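Local coordinates for separin (Saccharomyces cerevisiae, PDB 5U1T), which is a caspase-like cysteine protease that cleaves the MCD1/SCC1 subunit of cohesin at anaphase onset and is held inactive by securin for most of the cell cycle, at residues 937-942 / 1047-1052; 944-949 / 1013-1018. All blocks are in the same frame, centred on the assembly; numbering follows the deposited sequence.

Contact 1: residues 937-942 / 1047-1052; sequences NMWQKV and SLTLTI
Trp939 reaches from residues 937-942 of helix 927-946 to Leu1048 and Thr1049 of helix 1036-1054. Just before it in the chain, Met938 turns its extended side chain to Gln1021 and Leu1025 of helix 1012-1028. At Trp939 the CG lies anti to the backbone N (chi1 -179°), which carries the indole away from its own helix and toward helix 1036-1054, where the CA atoms of Trp939 and Thr1049 are still 9.5 Å apart. The six-membered part of the ring does the touching: CZ2 of Trp939 comes within 3.3 Å of Leu1048 CD2, the two side chains crossing at about a right angle. On the next corner but one, CZ3 of Trp939 is 3.6 Å from Thr1049 OG1, a van der Waals approach; the hydroxyl itself is hydrogen-bonded to Leu1045 O one turn back. This is helix-helix packing with a third member, because Met1022 of helix 1012-1028 touches both Trp939 and Thr1049. Cutting the indole back to an alanine here is likely to open a gap beside Leu1048 and Met1022 and take away the contact of residues 937-942 with Leu1048 and Thr1049. Further out, Ile1142 touches Trp939, while Thr1143 and Arg1162 touch Leu1048.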
ATOM      1  N   ASN A 937     -10.231 -33.889 -11.904  1.00 58.58           N
ATOM      2  CA  ASN A 937      -9.279 -34.982 -11.920  1.00 60.84           C
ATOM      3  C   ASN A 937      -9.994 -36.323 -11.976  1.00 61.62           C
ATOM      4  O   ASN A 937      -9.540 -37.270 -12.625  1.00 56.88           O
ATOM      5  CB  ASN A 937      -8.375 -34.923 -10.693  1.00 65.42           C
ATOM      6  CG  ASN A 937      -7.282 -33.904 -10.835  1.00 62.19           C
ATOM      7  OD1 ASN A 937      -6.841 -33.609 -11.945  1.00 61.66           O
ATOM      8  ND2 ASN A 937      -6.832 -33.359  -9.712  1.00 56.26           N
ATOM      9  N   MET A 938     -11.110 -36.381 -11.264  1.00 58.32           N
ATOM     10  CA  MET A 938     -11.943 -37.555 -11.215  1.00 56.02           C
ATOM     11  C   MET A 938     -12.534 -37.807 -12.611  1.00 64.32           C
ATOM     12  O   MET A 938     -12.541 -38.934 -13.110  1.00 65.62           O
ATOM     13  CB  MET A 938     -13.029 -37.355 -10.166  1.00 64.99           C
ATOM     14  CG  MET A 938     -13.992 -38.499  -9.988  1.00 67.97           C
ATOM     15  SD  MET A 938     -15.024 -38.170  -8.524  1.00 89.78           S
ATOM     16  CE  MET A 938     -16.234 -39.523  -8.551  1.00 73.18           C
ATOM     17  N   TRP A 939     -12.995 -36.740 -13.254  1.00 62.85           N
ATOM     18  CA  TRP A 939     -13.493 -36.828 -14.613  1.00 63.27           C
ATOM     19  C   TRP A 939     -12.431 -37.319 -15.620  1.00 66.04           C
ATOM     20  O   TRP A 939     -12.694 -38.263 -16.353  1.00 67.60           O
ATOM     21  CB  TRP A 939     -14.059 -35.483 -15.080  1.00 60.94           C
ATOM     22  CG  TRP A 939     -14.579 -35.615 -16.445  1.00 62.11           C
ATOM     23  CD1 TRP A 939     -13.999 -35.174 -17.600  1.00 71.12           C
ATOM     24  CD2 TRP A 939     -15.752 -36.320 -16.829  1.00 62.86           C
ATOM     25  NE1 TRP A 939     -14.763 -35.535 -18.681  1.00 70.20           N
ATOM     26  CE2 TRP A 939     -15.843 -36.245 -18.231  1.00 63.47           C
ATOM     27  CE3 TRP A 939     -16.744 -36.998 -16.119  1.00 64.41           C
ATOM     28  CZ2 TRP A 939     -16.885 -36.820 -18.937  1.00 71.31           C
ATOM     29  CZ3 TRP A 939     -17.780 -37.567 -16.815  1.00 70.63           C
ATOM     30  CH2 TRP A 939     -17.847 -37.479 -18.215  1.00 71.70           C
ATOM     31  N   GLN A 940     -11.245 -36.705 -15.670  1.00 67.61           N
ATOM     32  CA  GLN A 940     -10.245 -37.123 -16.668  1.00 67.08           C
ATOM     33  C   GLN A 940      -9.939 -38.622 -16.508  1.00 67.31           C
ATOM     34  O   GLN A 940      -9.722 -39.330 -17.491  1.00 58.68           O
ATOM     35  CB  GLN A 940      -8.953 -36.267 -16.577  1.00 64.34           C
ATOM     36  CG  GLN A 940      -9.074 -34.760 -16.968  1.00 89.48           C
ATOM     37  CD  GLN A 940      -7.749 -33.940 -16.782  1.00 95.12           C
ATOM     38  OE1 GLN A 940      -6.874 -34.298 -15.965  1.00101.22           O
ATOM     39  NE2 GLN A 940      -7.613 -32.840 -17.542  1.00100.21           N
ATOM     40  N   LYS A 941      -9.972 -39.098 -15.265  1.00 63.19           N
ATOM     41  CA  LYS A 941      -9.607 -40.464 -14.940  1.00 59.55           C
ATOM     42  C   LYS A 941     -10.692 -41.452 -15.375  1.00 70.45           C
ATOM     43  O   LYS A 941     -10.411 -42.458 -16.045  1.00 65.56           O
ATOM     44  CB  LYS A 941      -9.344 -40.589 -13.442  1.00 56.96           C
ATOM     45  CG  LYS A 941      -8.881 -41.971 -13.001  1.00 68.03           C
ATOM     46  CD  LYS A 941      -8.584 -42.019 -11.478  1.00 79.05           C
ATOM     47  CE  LYS A 941      -8.133 -43.424 -10.994  1.00 89.19           C
ATOM     48  NZ  LYS A 941      -7.846 -43.464  -9.517  1.00 84.21           N
ATOM     49  N   VAL A 942     -11.932 -41.162 -14.996  1.00 64.62           N
ATOM     50  CA  VAL A 942     -13.024 -42.052 -15.324  1.00 66.56           C
ATOM     51  C   VAL A 942     -13.270 -42.017 -16.825  1.00 64.49           C
ATOM     52  O   VAL A 942     -13.511 -43.053 -17.441  1.00 66.22           O
ATOM     53  CB  VAL A 942     -14.313 -41.693 -14.547  1.00 65.02           C
ATOM     54  CG1 VAL A 942     -15.538 -42.313 -15.204  1.00 55.44           C
ATOM     55  CG2 VAL A 942     -14.200 -42.163 -13.100  1.00 68.30           C
ATOM     56  N   SER A1047     -24.640 -32.857 -16.737  1.00 56.73           N
ATOM     57  CA  SER A1047     -25.617 -33.386 -17.654  1.00 59.75           C
ATOM     58  C   SER A1047     -25.004 -34.498 -18.521  1.00 58.76           C
ATOM     59  O   SER A1047     -25.704 -35.418 -18.922  1.00 61.01           O
ATOM     60  CB  SER A1047     -26.188 -32.277 -18.527  1.00 51.08           C
ATOM     61  OG  SER A1047     -25.279 -31.985 -19.560  1.00 62.16           O
ATOM     62  N   LEU A1048     -23.709 -34.424 -18.807  1.00 52.27           N
ATOM     63  CA  LEU A1048     -23.067 -35.516 -19.522  1.00 50.16           C
ATOM     64  C   LEU A1048     -23.051 -36.785 -18.672  1.00 54.09           C
ATOM     65  O   LEU A1048     -23.314 -37.872 -19.174  1.00 53.88           O
ATOM     66  CB  LEU A1048     -21.647 -35.155 -19.938  1.00 50.55           C
ATOM     67  CG  LEU A1048     -20.827 -36.316 -20.506  1.00 51.18           C
ATOM     68  CD1 LEU A1048     -21.476 -36.897 -21.747  1.00 54.93           C
ATOM     69  CD2 LEU A1048     -19.430 -35.879 -20.820  1.00 51.42           C
ATOM     70  N   THR A1049     -22.757 -36.650 -17.386  1.00 53.79           N
ATOM     71  CA  THR A1049     -22.749 -37.803 -16.504  1.00 52.49           C
ATOM     72  C   THR A1049     -24.142 -38.433 -16.413  1.00 50.99           C
ATOM     73  O   THR A1049     -24.284 -39.653 -16.419  1.00 52.54           O
ATOM     74  CB  THR A1049     -22.228 -37.423 -15.098  1.00 53.39           C
ATOM     75  OG1 THR A1049     -20.912 -36.884 -15.228  1.00 52.98           O
ATOM     76  CG2 THR A1049     -22.181 -38.643 -14.161  1.00 49.15           C
ATOM     77  N   LEU A1050     -25.169 -37.597 -16.349  1.00 51.73           N
ATOM     78  CA  LEU A1050     -26.545 -38.081 -16.292  1.00 50.22           C
ATOM     79  C   LEU A1050     -26.906 -38.805 -17.585  1.00 53.65           C
ATOM     80  O   LEU A1050     -27.539 -39.861 -17.573  1.00 53.25           O
ATOM     81  CB  LEU A1050     -27.509 -36.928 -16.052  1.00 50.58           C
ATOM     82  CG  LEU A1050     -28.924 -37.439 -15.829  1.00 52.48           C
ATOM     83  CD1 LEU A1050     -28.967 -38.316 -14.592  1.00 43.43           C
ATOM     84  CD2 LEU A1050     -29.932 -36.304 -15.753  1.00 52.11           C
ATOM     85  N   THR A1051     -26.481 -38.228 -18.698  1.00 53.49           N
ATOM     86  CA  THR A1051     -26.751 -38.788 -20.004  1.00 50.96           C
ATOM     87  C   THR A1051     -26.086 -40.151 -20.170  1.00 53.93           C
ATOM     88  O   THR A1051     -26.748 -41.105 -20.569  1.00 55.62           O
ATOM     89  CB  THR A1051     -26.292 -37.831 -21.102  1.00 49.85           C
ATOM     90  OG1 THR A1051     -26.989 -36.591 -20.952  1.00 51.20           O
ATOM     91  CG2 THR A1051     -26.582 -38.399 -22.470  1.00 56.04           C
ATOM     92  N   ILE A1052     -24.795 -40.260 -19.860  1.00 52.64           N
ATOM     93  CA  ILE A1052     -24.141 -41.569 -19.917  1.00 51.75           C
ATOM     94  C   ILE A1052     -24.837 -42.565 -19.009  1.00 54.63           C
ATOM     95  O   ILE A1052     -25.142 -43.676 -19.419  1.00 55.08           O
ATOM     96  CB  ILE A1052     -22.681 -41.543 -19.504  1.00 52.16           C
ATOM     97  CG1 ILE A1052     -21.925 -40.410 -20.199  1.00 51.10           C
ATOM     98  CG2 ILE A1052     -22.055 -42.888 -19.793  1.00 51.27           C
ATOM     99  CD1 ILE A1052     -21.873 -40.545 -21.663  1.00 55.54           C
TER

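Contact 2: residues 944-949 / 1013-1018; sequences SQLEED and IAAISK
Gln945 and Leu946, near the C-terminal end of helix 927-946, meet Lys1018 and Ala1015 on helix 1012-1028 through two small patches. In the first, the side-chain oxygen OE1 of Gln945 lies 3.6 Å from Lys1018 CD, the two side chains crossing at about a right angle. The lysine bends at its end (chi4 -68°), and its NZ also stays 3.6 Å from Gln945 OE1, a distance at which the ammonium and the amide oxygen probably attract each other, though no hydrogen bond forms. The second patch is apolar: the CD2 branch of Leu946 meets the methyl of Ala1015, CD2 to CB 3.8 Å. The small alanine probably allows the close approach here, where the CA atoms of Leu946 and Ala1015 are 7.3 Å apart.

Beyond this shell, Phe1010 touches both Gln945 and Leu946, and Phe952 touches Leu946 and Ala1015. A type I turn from Leu946 to Asp949 ends the segment, and Asp949 then N-caps the next helix through OD1 to Phe951 N while its OD2 takes Phe1010 N. One carboxylate thus ties the start of helix 950-955, which leads toward strand 960-962, to the chain entering helix 1012-1028.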
ATOM      1  N   SER A 944     -11.180 -41.463 -19.123  1.00 65.89           N
ATOM      2  CA  SER A 944     -10.100 -42.034 -19.902  1.00 69.51           C
ATOM      3  C   SER A 944     -10.082 -43.546 -19.769  1.00 68.42           C
ATOM      4  O   SER A 944      -9.700 -44.244 -20.712  1.00 68.74           O
ATOM      5  CB  SER A 944      -8.759 -41.460 -19.476  1.00 69.02           C
ATOM      6  OG  SER A 944      -8.312 -42.125 -18.316  1.00 72.10           O
ATOM      7  N   GLN A 945     -10.487 -44.039 -18.597  1.00 67.37           N
ATOM      8  CA  GLN A 945     -10.659 -45.476 -18.356  1.00 68.82           C
ATOM      9  C   GLN A 945     -11.747 -46.068 -19.236  1.00 68.10           C
ATOM     10  O   GLN A 945     -11.534 -47.063 -19.921  1.00 67.63           O
ATOM     11  CB  GLN A 945     -11.009 -45.751 -16.892  1.00 66.60           C
ATOM     12  CG  GLN A 945      -9.889 -45.445 -15.906  1.00 73.29           C
ATOM     13  CD  GLN A 945     -10.297 -45.647 -14.453  1.00 75.13           C
ATOM     14  OE1 GLN A 945     -11.477 -45.799 -14.134  1.00 75.22           O
ATOM     15  NE2 GLN A 945      -9.314 -45.656 -13.566  1.00 76.26           N
ATOM     16  N   LEU A 946     -12.923 -45.456 -19.198  1.00 64.44           N
ATOM     17  CA  LEU A 946     -14.037 -45.935 -19.990  1.00 64.78           C
ATOM     18  C   LEU A 946     -13.628 -45.961 -21.448  1.00 68.77           C
ATOM     19  O   LEU A 946     -13.964 -46.888 -22.191  1.00 64.79           O
ATOM     20  CB  LEU A 946     -15.275 -45.051 -19.796  1.00 63.02           C
ATOM     21  CG  LEU A 946     -15.877 -45.120 -18.398  1.00 64.28           C
ATOM     22  CD1 LEU A 946     -17.221 -44.438 -18.348  1.00 59.93           C
ATOM     23  CD2 LEU A 946     -15.960 -46.569 -17.943  1.00 61.01           C
ATOM     24  N   GLU A 947     -12.861 -44.954 -21.841  1.00 68.62           N
ATOM     25  CA  GLU A 947     -12.651 -44.695 -23.251  1.00 67.05           C
ATOM     26  C   GLU A 947     -11.763 -45.726 -23.926  1.00 69.04           C
ATOM     27  O   GLU A 947     -11.626 -45.708 -25.146  1.00 70.98           O
ATOM     28  CB  GLU A 947     -12.069 -43.302 -23.450  1.00 64.86           C
ATOM     29  CG  GLU A 947     -12.774 -42.542 -24.537  1.00 72.30           C
ATOM     30  CD  GLU A 947     -12.551 -41.052 -24.443  1.00 84.87           C
ATOM     31  OE1 GLU A 947     -13.461 -40.290 -24.872  1.00 85.12           O
ATOM     32  OE2 GLU A 947     -11.469 -40.636 -23.942  1.00 87.80           O
ATOM     33  N   GLU A 948     -11.168 -46.631 -23.154  1.00 65.49           N
ATOM     34  CA  GLU A 948     -10.326 -47.645 -23.765  1.00 67.14           C
ATOM     35  C   GLU A 948     -11.070 -48.960 -23.838  1.00 67.66           C
ATOM     36  O   GLU A 948     -10.517 -49.993 -24.206  1.00 70.77           O
ATOM     37  CB  GLU A 948      -9.013 -47.794 -23.006  1.00 74.05           C
ATOM     38  CG  GLU A 948      -9.093 -48.487 -21.663  1.00 77.22           C
ATOM     39  CD  GLU A 948      -7.884 -48.132 -20.800  1.00 88.40           C
ATOM     40  OE1 GLU A 948      -7.415 -46.970 -20.898  1.00 89.68           O
ATOM     41  OE2 GLU A 948      -7.387 -49.009 -20.048  1.00 93.99           O
ATOM     42  N   ASP A 949     -12.338 -48.911 -23.468  1.00 64.69           N
ATOM     43  CA  ASP A 949     -13.280 -49.952 -23.838  1.00 62.72           C
ATOM     44  C   ASP A 949     -14.036 -49.459 -25.082  1.00 63.23           C
ATOM     45  O   ASP A 949     -14.721 -48.436 -25.043  1.00 63.33           O
ATOM     46  CB  ASP A 949     -14.233 -50.266 -22.681  1.00 63.92           C
ATOM     47  CG  ASP A 949     -15.234 -51.364 -23.016  1.00 65.65           C
ATOM     48  OD1 ASP A 949     -15.361 -51.746 -24.200  1.00 68.88           O
ATOM     49  OD2 ASP A 949     -15.923 -51.850 -22.090  1.00 68.59           O
ATOM     50  N   ILE A1013     -20.681 -52.919 -14.166  1.00 57.95           N
ATOM     51  CA  ILE A1013     -21.025 -52.532 -12.804  1.00 62.85           C
ATOM     52  C   ILE A1013     -20.008 -51.504 -12.268  1.00 61.27           C
ATOM     53  O   ILE A1013     -20.382 -50.504 -11.655  1.00 58.83           O
ATOM     54  CB  ILE A1013     -21.114 -53.768 -11.908  1.00 58.36           C
ATOM     55  CG1 ILE A1013     -22.313 -54.609 -12.346  1.00 57.16           C
ATOM     56  CG2 ILE A1013     -21.239 -53.384 -10.450  1.00 59.57           C
ATOM     57  CD1 ILE A1013     -23.597 -53.827 -12.476  1.00 52.69           C
ATOM     58  N   ALA A1014     -18.731 -51.728 -12.559  1.00 53.09           N
ATOM     59  CA  ALA A1014     -17.704 -50.759 -12.230  1.00 58.32           C
ATOM     60  C   ALA A1014     -17.989 -49.409 -12.876  1.00 60.75           C
ATOM     61  O   ALA A1014     -17.709 -48.355 -12.302  1.00 58.57           O
ATOM     62  CB  ALA A1014     -16.338 -51.271 -12.659  1.00 60.32           C
ATOM     63  N   ALA A1015     -18.541 -49.428 -14.077  1.00 61.97           N
ATOM     64  CA  ALA A1015     -18.695 -48.182 -14.804  1.00 55.17           C
ATOM     65  C   ALA A1015     -19.894 -47.423 -14.258  1.00 57.27           C
ATOM     66  O   ALA A1015     -19.851 -46.201 -14.126  1.00 62.96           O
ATOM     67  CB  ALA A1015     -18.828 -48.437 -16.277  1.00 49.51           C
ATOM     68  N   ILE A1016     -20.950 -48.153 -13.910  1.00 54.33           N
ATOM     69  CA  ILE A1016     -22.121 -47.537 -13.297  1.00 59.20           C
ATOM     70  C   ILE A1016     -21.720 -46.981 -11.928  1.00 54.87           C
ATOM     71  O   ILE A1016     -22.175 -45.906 -11.518  1.00 55.07           O
ATOM     72  CB  ILE A1016     -23.288 -48.536 -13.177  1.00 57.81           C
ATOM     73  CG1 ILE A1016     -23.730 -48.949 -14.576  1.00 61.17           C
ATOM     74  CG2 ILE A1016     -24.460 -47.954 -12.391  1.00 47.98           C
ATOM     75  CD1 ILE A1016     -24.750 -50.038 -14.607  1.00 61.40           C
ATOM     76  N   SER A1017     -20.830 -47.685 -11.243  1.00 53.00           N
ATOM     77  CA  SER A1017     -20.367 -47.210  -9.947  1.00 55.39           C
ATOM     78  C   SER A1017     -19.568 -45.905 -10.041  1.00 59.83           C
ATOM     79  O   SER A1017     -19.871 -44.957  -9.335  1.00 55.62           O
ATOM     80  CB  SER A1017     -19.528 -48.270  -9.258  1.00 56.72           C
ATOM     81  OG  SER A1017     -19.287 -47.892  -7.915  1.00 62.93           O
ATOM     82  N   LYS A1018     -18.572 -45.851 -10.920  1.00 55.65           N
ATOM     83  CA  LYS A1018     -17.753 -44.658 -11.067  1.00 51.01           C
ATOM     84  C   LYS A1018     -18.580 -43.466 -11.531  1.00 64.79           C
ATOM     85  O   LYS A1018     -18.276 -42.307 -11.203  1.00 69.00           O
ATOM     86  CB  LYS A1018     -16.595 -44.917 -12.034  1.00 51.27           C
ATOM     87  CG  LYS A1018     -15.526 -45.815 -11.424  1.00 59.32           C
ATOM     88  CD  LYS A1018     -14.567 -46.423 -12.450  1.00 62.23           C
ATOM     89  CE  LYS A1018     -13.649 -47.453 -11.788  1.00 63.37           C
ATOM     90  NZ  LYS A1018     -12.696 -46.807 -10.846  1.00 63.17           N
TER

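How the contacts relate
The centres of contacts 1 and 2 lie about 10 Å apart, and both use helix 927-946: residues 937-942 serve contact 1 and residues 944-946, further along and near its C-terminal end, contact 2. In chain order the segments run 937-942, 944-949, 1013-1018 and 1047-1052, so the second pairing closes within the first. Between the two, Val942 CG2 of contact 1 packs on Lys1018 CB of contact 2 at 3.8 Å. Helices 1012-1028 and 1036-1054 are consecutive, and the latter also touches strands 960-962 and 1157-1163 of the mixed sheet that holds both strands. Together the contacts join helix 927-946 to this helical pair beside the sheet, away from the probable catalytic cysteine.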